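Long-range contacts in subtilisin-like protein (Prochloron didemni, PDB 3ZXY), which is the protease domain of PatA, belongs to the peptidase S8 (subtilisin) family and probably acts as a serine-type endopeptidase: residues Q27-T32 with F60-T65; A142-N147 with S208-A213; G165-H170 with L189-D194. The protein carries 1 engineered substitution. All coordinates share one frame; numbering follows the deposited sequence.

Contact 1: residues Q27-T32 with F60-T65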
loop_
_atom_site.group_PDB
_atom_site.type_symbol
_atom_site.label_atom_id
_atom_site.label_comp_id
_atom_site.label_asym_id
_atom_site.label_seq_id
_atom_site.Cartn_x
_atom_site.Cartn_y
_atom_site.Cartn_z
ATOM N N GLN A 27 15.471 -11.897 4.164
ATOM C CA GLN A 27 15.851 -13.275 4.419
ATOM C C GLN A 27 14.806 -13.890 5.339
ATOM O O GLN A 27 14.655 -13.477 6.487
ATOM C CB GLN A 27 17.252 -13.352 5.025
ATOM C CG GLN A 27 17.721 -14.762 5.345
ATOM C CD GLN A 27 17.822 -15.667 4.123
ATOM O OE1 GLN A 27 18.589 -15.402 3.197
ATOM N NE2 GLN A 27 17.077 -16.776 4.141
ATOM N N GLY A 28 14.069 -14.859 4.820
ATOM C CA GLY A 28 12.953 -15.419 5.554
ATOM C C GLY A 28 11.606 -15.053 4.977
ATOM O O GLY A 28 10.612 -15.686 5.309
ATOM N N ALA A 29 11.553 -14.024 4.133
ATOM C CA ALA A 29 10.289 -13.622 3.497
ATOM C C ALA A 29 9.915 -14.600 2.380
ATOM O O ALA A 29 10.801 -15.191 1.743
ATOM C CB ALA A 29 10.388 -12.207 2.954
ATOM N N ASP A 30 8.613 -14.783 2.158
ATOM C CA ASP A 30 8.104 -15.562 1.033
ATOM C C ASP A 30 7.673 -14.587 -0.063
ATOM O O ASP A 30 6.560 -14.070 -0.028
ATOM C CB ASP A 30 6.929 -16.456 1.447
ATOM C CG ASP A 30 6.472 -17.380 0.319
ATOM O OD1 ASP A 30 6.866 -17.159 -0.841
ATOM O OD2 ASP A 30 5.723 -18.342 0.585
ATOM N N LEU A 31 8.566 -14.332 -1.013
ATOM C CA LEU A 31 8.329 -13.371 -2.091
ATOM C C LEU A 31 8.396 -14.061 -3.443
ATOM O O LEU A 31 9.270 -14.899 -3.671
ATOM C CB LEU A 31 9.379 -12.272 -2.056
ATOM C CG LEU A 31 9.459 -11.486 -0.753
ATOM C CD1 LEU A 31 10.540 -10.427 -0.841
ATOM C CD2 LEU A 31 8.109 -10.879 -0.423
ATOM N N THR A 32 7.461 -13.724 -4.323
ATOM C CA THR A 32 7.477 -14.223 -5.686
ATOM C C THR A 32 7.466 -13.038 -6.615
ATOM O O THR A 32 6.647 -12.148 -6.458
ATOM C CB THR A 32 6.257 -15.110 -6.001
ATOM O OG1 THR A 32 6.170 -16.179 -5.043
ATOM C CG2 THR A 32 6.367 -15.692 -7.412
ATOM N N PHE A 60 7.379 -6.436 4.254
ATOM C CA PHE A 60 7.953 -7.789 4.300
ATOM C C PHE A 60 9.305 -7.924 4.979
ATOM O O PHE A 60 9.829 -9.036 5.071
ATOM C CB PHE A 60 8.036 -8.373 2.887
ATOM C CG PHE A 60 6.691 -8.528 2.235
ATOM C CD1 PHE A 60 5.803 -9.508 2.695
ATOM C CD2 PHE A 60 6.316 -7.714 1.182
ATOM C CE1 PHE A 60 4.551 -9.659 2.110
ATOM C CE2 PHE A 60 5.058 -7.869 0.606
ATOM C CZ PHE A 60 4.196 -8.826 1.075
ATOM N N GLY A 61 9.889 -6.829 5.447
ATOM C CA GLY A 61 11.124 -6.926 6.216
ATOM C C GLY A 61 10.938 -7.864 7.401
ATOM O O GLY A 61 9.885 -7.878 8.040
ATOM N N GLN A 62 11.956 -8.651 7.704
ATOM C CA GLN A 62 11.793 -9.721 8.674
ATOM C C GLN A 62 12.186 -9.296 10.085
ATOM O O GLN A 62 12.975 -8.381 10.282
ATOM C CB GLN A 62 12.555 -10.945 8.205
ATOM C CG GLN A 62 12.030 -11.492 6.891
ATOM C CD GLN A 62 10.658 -12.119 7.029
ATOM O OE1 GLN A 62 10.472 -13.049 7.821
ATOM N NE2 GLN A 62 9.694 -11.626 6.252
ATOM N N PRO A 63 11.606 -9.961 11.086
ATOM C CA PRO A 63 11.938 -9.589 12.456
ATOM C C PRO A 63 13.426 -9.743 12.749
ATOM O O PRO A 63 14.063 -10.671 12.251
ATOM C CB PRO A 63 11.138 -10.598 13.292
ATOM C CG PRO A 63 10.005 -11.000 12.428
ATOM C CD PRO A 63 10.549 -10.985 11.025
ATOM N N GLU A 64 13.964 -8.830 13.548
ATOM C CA GLU A 64 15.375 -8.888 13.972
ATOM C C GLU A 64 16.352 -8.567 12.848
ATOM O O GLU A 64 17.567 -8.709 13.034
ATOM C CB GLU A 64 15.734 -10.246 14.600
ATOM C CG GLU A 64 14.800 -10.667 15.722
ATOM C CD GLU A 64 14.865 -12.149 16.029
ATOM O OE1 GLU A 64 15.581 -12.895 15.316
ATOM O OE2 GLU A 64 14.192 -12.576 17.002
ATOM N N THR A 65 15.840 -8.132 11.693
ATOM C CA THR A 65 16.696 -7.601 10.638
ATOM C C THR A 65 16.728 -6.076 10.763
ATOM O O THR A 65 16.113 -5.496 11.666
ATOM C CB THR A 65 16.219 -8.000 9.225
ATOM O OG1 THR A 65 15.048 -7.251 8.868
ATOM C CG2 THR A 65 15.934 -9.494 9.120
#
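Q62 sets CG anti to its own carbonyl carbon (chi1 -63°) and bends again at chi2 (-70°), and this folded shape lays the amide along the backbone of G28 and A29. L31 and F60 also place CG anti to the carbonyl carbon, which brings a methyl of one over the ring of the other. The first limb of Q62 is pressed against the opposing main chain, with CG 3.3 Å from Q27 O. Its amide end reaches A29, where NE2 lies 3.4 Å from CB. The same NE2 donates to F60 O at 2.8 Å, and P72 O takes a second bond, so the amide is held at its nitrogen and its rotation is restricted. A glutamine suits this place: its stem is long enough to pack, and its amide nitrogen can serve two carbonyls.

A29 is small enough to fit against that amide, its CB 3.9 Å from F60 O. G28 has backbone angles at which a CB would jam against the preceding carbonyl oxygen, and such a CB would also press on Q62 OE1, so glycine is suited to the place. Farther along, L31 CD2 sits over one face of F60, 4.0 Å from the ring centroid and 19° off the normal, a CH-pi contact offset toward the rim. V12 and I14 of strand 11-16 also touch this buried phenylalanine.

Beyond Q62 the chain reverses in a type II turn ending at T65, whose OG1 donates to Q62 O at 2.8 Å. The two segments meet without mutual hydrogen bonds, joining the approach to outermost strand 30-33 with the end of helix 47-60 by packing, at the border of the parallel sheet in the alpha/beta fold of the subtilases.

Contact 2: residues A142-N147 with S208-A213. Engineered in segment 208-213: A211 (natural residue Ser).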
loop_
_atom_site.group_PDB
_atom_site.type_symbol
_atom_site.label_atom_id
_atom_site.label_comp_id
_atom_site.label_asym_id
_atom_site.label_seq_id
_atom_site.Cartn_x
_atom_site.Cartn_y
_atom_site.Cartn_z
ATOM N N ALA A 142 -3.628 2.881 -2.210
ATOM C CA ALA A 142 -2.880 3.761 -3.119
ATOM C C ALA A 142 -2.509 5.090 -2.493
ATOM O O ALA A 142 -3.290 5.667 -1.736
ATOM C CB ALA A 142 -3.667 3.995 -4.418
ATOM N N ALA A 143 -1.342 5.601 -2.876
ATOM C CA ALA A 143 -0.831 6.861 -2.340
ATOM C C ALA A 143 -1.647 8.067 -2.800
ATOM O O ALA A 143 -1.928 8.219 -3.990
ATOM C CB ALA A 143 0.627 7.052 -2.761
ATOM N N ALA A 144 -1.995 8.936 -1.844
ATOM C CA ALA A 144 -2.764 10.152 -2.128
ATOM C C ALA A 144 -2.009 11.157 -2.990
ATOM O O ALA A 144 -2.633 11.980 -3.670
ATOM C CB ALA A 144 -3.176 10.827 -0.812
ATOM N N GLY A 145 -0.676 11.117 -2.932
ATOM C CA GLY A 145 0.172 12.122 -3.568
ATOM C C GLY A 145 0.608 13.203 -2.605
ATOM O O GLY A 145 -0.087 13.497 -1.630
ATOM N N ASN A 146 1.736 13.842 -2.912
ATOM C CA ASN A 146 2.407 14.760 -1.986
ATOM C C ASN A 146 2.237 16.235 -2.320
ATOM O O ASN A 146 2.861 17.090 -1.690
ATOM C CB ASN A 146 3.903 14.474 -1.932
ATOM C CG ASN A 146 4.250 13.074 -1.495
ATOM O OD1 ASN A 146 3.420 12.351 -0.935
ATOM N ND2 ASN A 146 5.510 12.686 -1.731
ATOM N N ASN A 147 1.413 16.566 -3.314
ATOM C CA ASN A 147 1.350 17.953 -3.776
ATOM C C ASN A 147 0.905 18.920 -2.670
ATOM O O ASN A 147 1.311 20.090 -2.639
ATOM C CB ASN A 147 0.436 18.101 -5.012
ATOM C CG ASN A 147 0.705 17.048 -6.079
ATOM O OD1 ASN A 147 0.383 15.860 -5.896
ATOM N ND2 ASN A 147 1.310 17.480 -7.198
ATOM N N SER A 208 10.267 10.071 3.420
ATOM C CA SER A 208 8.985 10.678 3.733
ATOM C C SER A 208 8.135 10.794 2.490
ATOM O O SER A 208 8.649 10.985 1.376
ATOM C CB SER A 208 9.162 12.055 4.357
ATOM O OG SER A 208 10.025 12.006 5.501
ATOM N N GLY A 209 6.831 10.662 2.689
ATOM C CA GLY A 209 5.887 10.831 1.592
ATOM C C GLY A 209 4.730 9.873 1.682
ATOM O O GLY A 209 4.765 8.880 2.415
ATOM N N THR A 210 3.685 10.148 0.905
ATOM C CA THR A 210 2.539 9.257 0.880
ATOM C C THR A 210 2.885 7.868 0.343
ATOM O O THR A 210 2.206 6.907 0.686
ATOM C CB THR A 210 1.333 9.846 0.108
ATOM O OG1 THR A 210 1.655 10.048 -1.275
ATOM C CG2 THR A 210 0.876 11.172 0.729
ATOM N N ALA A 211 3.940 7.762 -0.478
ATOM C CA ALA A 211 4.389 6.451 -0.959
ATOM C C ALA A 211 4.813 5.507 0.149
ATOM O O ALA A 211 4.813 4.293 -0.048
ATOM C CB ALA A 211 5.542 6.606 -1.936
ATOM N N PHE A 212 5.218 6.048 1.288
ATOM C CA PHE A 212 5.735 5.246 2.395
ATOM C C PHE A 212 4.686 5.021 3.475
ATOM O O PHE A 212 4.706 4.001 4.179
ATOM C CB PHE A 212 7.054 5.849 2.884
ATOM C CG PHE A 212 7.971 6.119 1.747
ATOM C CD1 PHE A 212 8.474 5.067 1.003
ATOM C CD2 PHE A 212 8.189 7.403 1.311
ATOM C CE1 PHE A 212 9.261 5.296 -0.107
ATOM C CE2 PHE A 212 8.965 7.645 0.197
ATOM C CZ PHE A 212 9.517 6.590 -0.504
ATOM N N ALA A 213 3.722 5.923 3.552
ATOM C CA ALA A 213 2.520 5.721 4.388
ATOM C C ALA A 213 1.647 4.601 3.830
ATOM O O ALA A 213 1.060 3.818 4.576
ATOM C CB ALA A 213 1.719 7.028 4.456
HETATM O O HOH W 1 5.535 9.758 -1.814
#
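A143, the last residue of strand 139-143, comes closest to T210, the first residue of helix 210-230, with 5.2 Å between their CA atoms. Past the strand the backbone turns through A144 and G145 to run by the helix start, where G209 is the N-cap. G145 and G209 both adopt angles that would drive a CB into the preceding carbonyl oxygen, and at G209 a CB would also crowd N146 ND2; glycine fits both places.

T210 carries most of the contact. With OG1 between the backbone N and the carbonyl carbon (chi1 63°), the hydroxyl faces the loop: it accepts a bent bond from G145 N at 3.1 Å (137°) and donates to N146 OD1 at 2.9 Å. That oxygen also receives T210 N at 2.9 Å in a nearly straight bond (168°). Both donors are tilted out of the carbonyl plane. Two bonds on OD1 fix which way the amide of N146 faces, leaving ND2 turned toward the helix start.

There ND2 and A211 N each donate to one water, 2.9 Å from both. This pairing of a side-chain amide with the N-H of the predicted nucleophile position matches the oxyanion hole of the subtilisins, and the water probably sits where a substrate's carbonyl oxygen would go. A211 is an engineered replacement of the natural serine; its side chain lies about 3 Å from that of H51, which with D16 completes the predicted charge relay system. A143 CB rests 3.5 Å from T210 OG1; an alanine is short enough to let strand and helix come this close.

Contact 3: residues G165-H170 with L189-D194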
loop_
_atom_site.group_PDB
_atom_site.type_symbol
_atom_site.label_atom_id
_atom_site.label_comp_id
_atom_site.label_asym_id
_atom_site.label_seq_id
_atom_site.Cartn_x
_atom_site.Cartn_y
_atom_site.Cartn_z
ATOM N N GLY A 165 -2.993 9.139 2.820
ATOM C CA GLY A 165 -2.197 10.349 3.035
ATOM C C GLY A 165 -1.207 10.167 4.164
ATOM O O GLY A 165 -1.203 9.137 4.834
ATOM N N ALA A 166 -0.376 11.196 4.380
ATOM C CA ALA A 166 0.717 11.142 5.341
ATOM C C ALA A 166 0.506 12.070 6.525
ATOM O O ALA A 166 0.110 13.235 6.356
ATOM C CB ALA A 166 2.049 11.476 4.653
ATOM N N MET A 167 0.783 11.548 7.718
ATOM C CA MET A 167 0.777 12.328 8.938
ATOM C C MET A 167 2.138 12.197 9.621
ATOM O O MET A 167 2.924 11.280 9.335
ATOM C CB MET A 167 -0.367 11.915 9.872
ATOM C CG MET A 167 -0.342 10.467 10.254
ATOM S SD MET A 167 -1.631 10.180 11.508
ATOM C CE MET A 167 -1.491 8.410 11.721
ATOM N N ASP A 168 2.408 13.125 10.521
ATOM C CA ASP A 168 3.619 13.069 11.339
ATOM C C ASP A 168 3.379 12.214 12.577
ATOM O O ASP A 168 2.294 11.663 12.758
ATOM C CB ASP A 168 4.135 14.477 11.676
ATOM C CG ASP A 168 3.204 15.279 12.588
ATOM O OD1 ASP A 168 2.349 14.715 13.304
ATOM O OD2 ASP A 168 3.365 16.516 12.598
ATOM N N ASP A 169 4.397 12.092 13.424
ATOM C CA ASP A 169 4.307 11.207 14.589
ATOM C C ASP A 169 3.398 11.747 15.698
ATOM O O ASP A 169 3.139 11.036 16.673
ATOM C CB ASP A 169 5.707 10.892 15.135
ATOM C CG ASP A 169 6.484 9.931 14.235
ATOM O OD1 ASP A 169 5.889 9.327 13.305
ATOM O OD2 ASP A 169 7.703 9.772 14.468
ATOM N N HIS A 170 2.931 12.988 15.562
ATOM C CA HIS A 170 1.937 13.562 16.481
ATOM C C HIS A 170 0.525 13.464 15.970
ATOM O O HIS A 170 -0.398 13.968 16.609
ATOM C CB HIS A 170 2.249 15.032 16.759
ATOM C CG HIS A 170 3.651 15.277 17.255
ATOM N ND1 HIS A 170 4.562 15.967 16.539
ATOM C CD2 HIS A 170 4.284 14.885 18.428
ATOM C CE1 HIS A 170 5.718 16.024 17.227
ATOM N NE2 HIS A 170 5.546 15.362 18.384
ATOM N N LEU A 189 -5.125 8.813 6.931
ATOM C CA LEU A 189 -3.745 9.240 7.174
ATOM C C LEU A 189 -2.967 8.141 7.870
ATOM O O LEU A 189 -3.437 7.543 8.852
ATOM C CB LEU A 189 -3.698 10.502 8.046
ATOM C CG LEU A 189 -4.324 11.783 7.495
ATOM C CD1 LEU A 189 -4.261 12.888 8.544
ATOM C CD2 LEU A 189 -3.617 12.224 6.206
ATOM N N ALA A 190 -1.744 7.908 7.414
ATOM C CA ALA A 190 -0.861 6.966 8.084
ATOM C C ALA A 190 0.509 7.621 8.227
ATOM O O ALA A 190 0.795 8.634 7.586
ATOM C CB ALA A 190 -0.782 5.641 7.323
ATOM N N PRO A 191 1.373 7.075 9.094
ATOM C CA PRO A 191 2.665 7.710 9.294
ATOM C C PRO A 191 3.428 7.811 7.988
ATOM O O PRO A 191 3.533 6.818 7.264
ATOM C CB PRO A 191 3.371 6.760 10.272
ATOM C CG PRO A 191 2.264 6.129 11.008
ATOM C CD PRO A 191 1.161 5.942 10.010
ATOM N N GLY A 192 3.913 9.002 7.675
ATOM C CA GLY A 192 4.611 9.228 6.408
ATOM C C GLY A 192 5.880 10.047 6.505
ATOM O O GLY A 192 6.382 10.499 5.486
ATOM N N GLU A 193 6.404 10.249 7.714
ATOM C CA GLU A 193 7.610 11.017 7.920
ATOM C C GLU A 193 8.737 10.114 8.424
ATOM O O GLU A 193 8.578 9.437 9.434
ATOM C CB GLU A 193 7.335 12.131 8.935
ATOM C CG GLU A 193 8.333 13.258 8.932
ATOM C CD GLU A 193 7.686 14.564 9.362
ATOM O OE1 GLU A 193 7.362 14.677 10.555
ATOM O OE2 GLU A 193 7.505 15.467 8.505
ATOM N N ASP A 194 9.859 10.120 7.705
ATOM C CA ASP A 194 11.071 9.409 8.121
ATOM C C ASP A 194 10.803 7.930 8.405
ATOM O O ASP A 194 11.185 7.381 9.454
ATOM C CB ASP A 194 11.701 10.116 9.318
ATOM C CG ASP A 194 12.140 11.533 8.991
ATOM O OD1 ASP A 194 12.607 11.765 7.853
ATOM O OD2 ASP A 194 12.043 12.412 9.880
HETATM O O HOH W 2 5.325 9.902 10.522
HETATM O O HOH W 3 6.412 17.095 11.443
HETATM O O HOH W 4 7.048 12.690 12.422
#
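The carbonyl group of A190 has M167 over one face: CG stands 3.4 Å from A190 O, and from that same face M167 N donates to A190 O at 2.9 Å, 37° above the carbonyl plane. The carbonyl of M167 is met differently, since G192 N lies in its plane at 3.0 Å. With A190 N bonding to G165 O at 2.9 Å, these make a parallel ladder.

M167 has CG between the backbone N and the carbonyl carbon (chi1 58°), and the extended chain beyond it carries SD and CE across strand 189-191. Its CG packs 4.0 Å from L189 CB, and its CE reaches P191 CD at 4.0 Å. An alanine here would probably open a gap over the A190 carbonyl, with CG gone from L189 CB and CE from P191 CD. G165 and G192 suit tight spots, because a CB would collide with L189 CD2 at the first and A166 CB at the second.

Beyond the strands, D168 forms an Asx turn with H170 N, and its CB lies 3.4 Å from E193 OE1. That oxygen accepts from two waters, one also bound by D169 N, which probably eases the crowding of acids. Helix 210-230 covers the face bearing A166 and A190, and the contact pairs the two strands of a beta-alpha-beta unit (strand 162-167, helix 181-186, strand 187-191) at one border of the subtilase sheet.

From the N terminus, contact 1 closes first: the 27 residues between its segments include most of helix 47-60, and they return that helix to strand 30-33, one border of the seven-stranded parallel sheet. Contact 2 opens only after contact 1 has closed, and brings the end of strand 139-143 to the start of helix 210-230. Contact 3 is nested inside that loop, pairing strand 162-167 with 187-191 at the other border. Contacts 2 and 3 touch: G209 N probably bonds to G192 O, and S208 OG to D194 N, so the approach to the helix is tied to the sheet's end. Contact 1 lies apart, its centre 23 Å from that of contact 2.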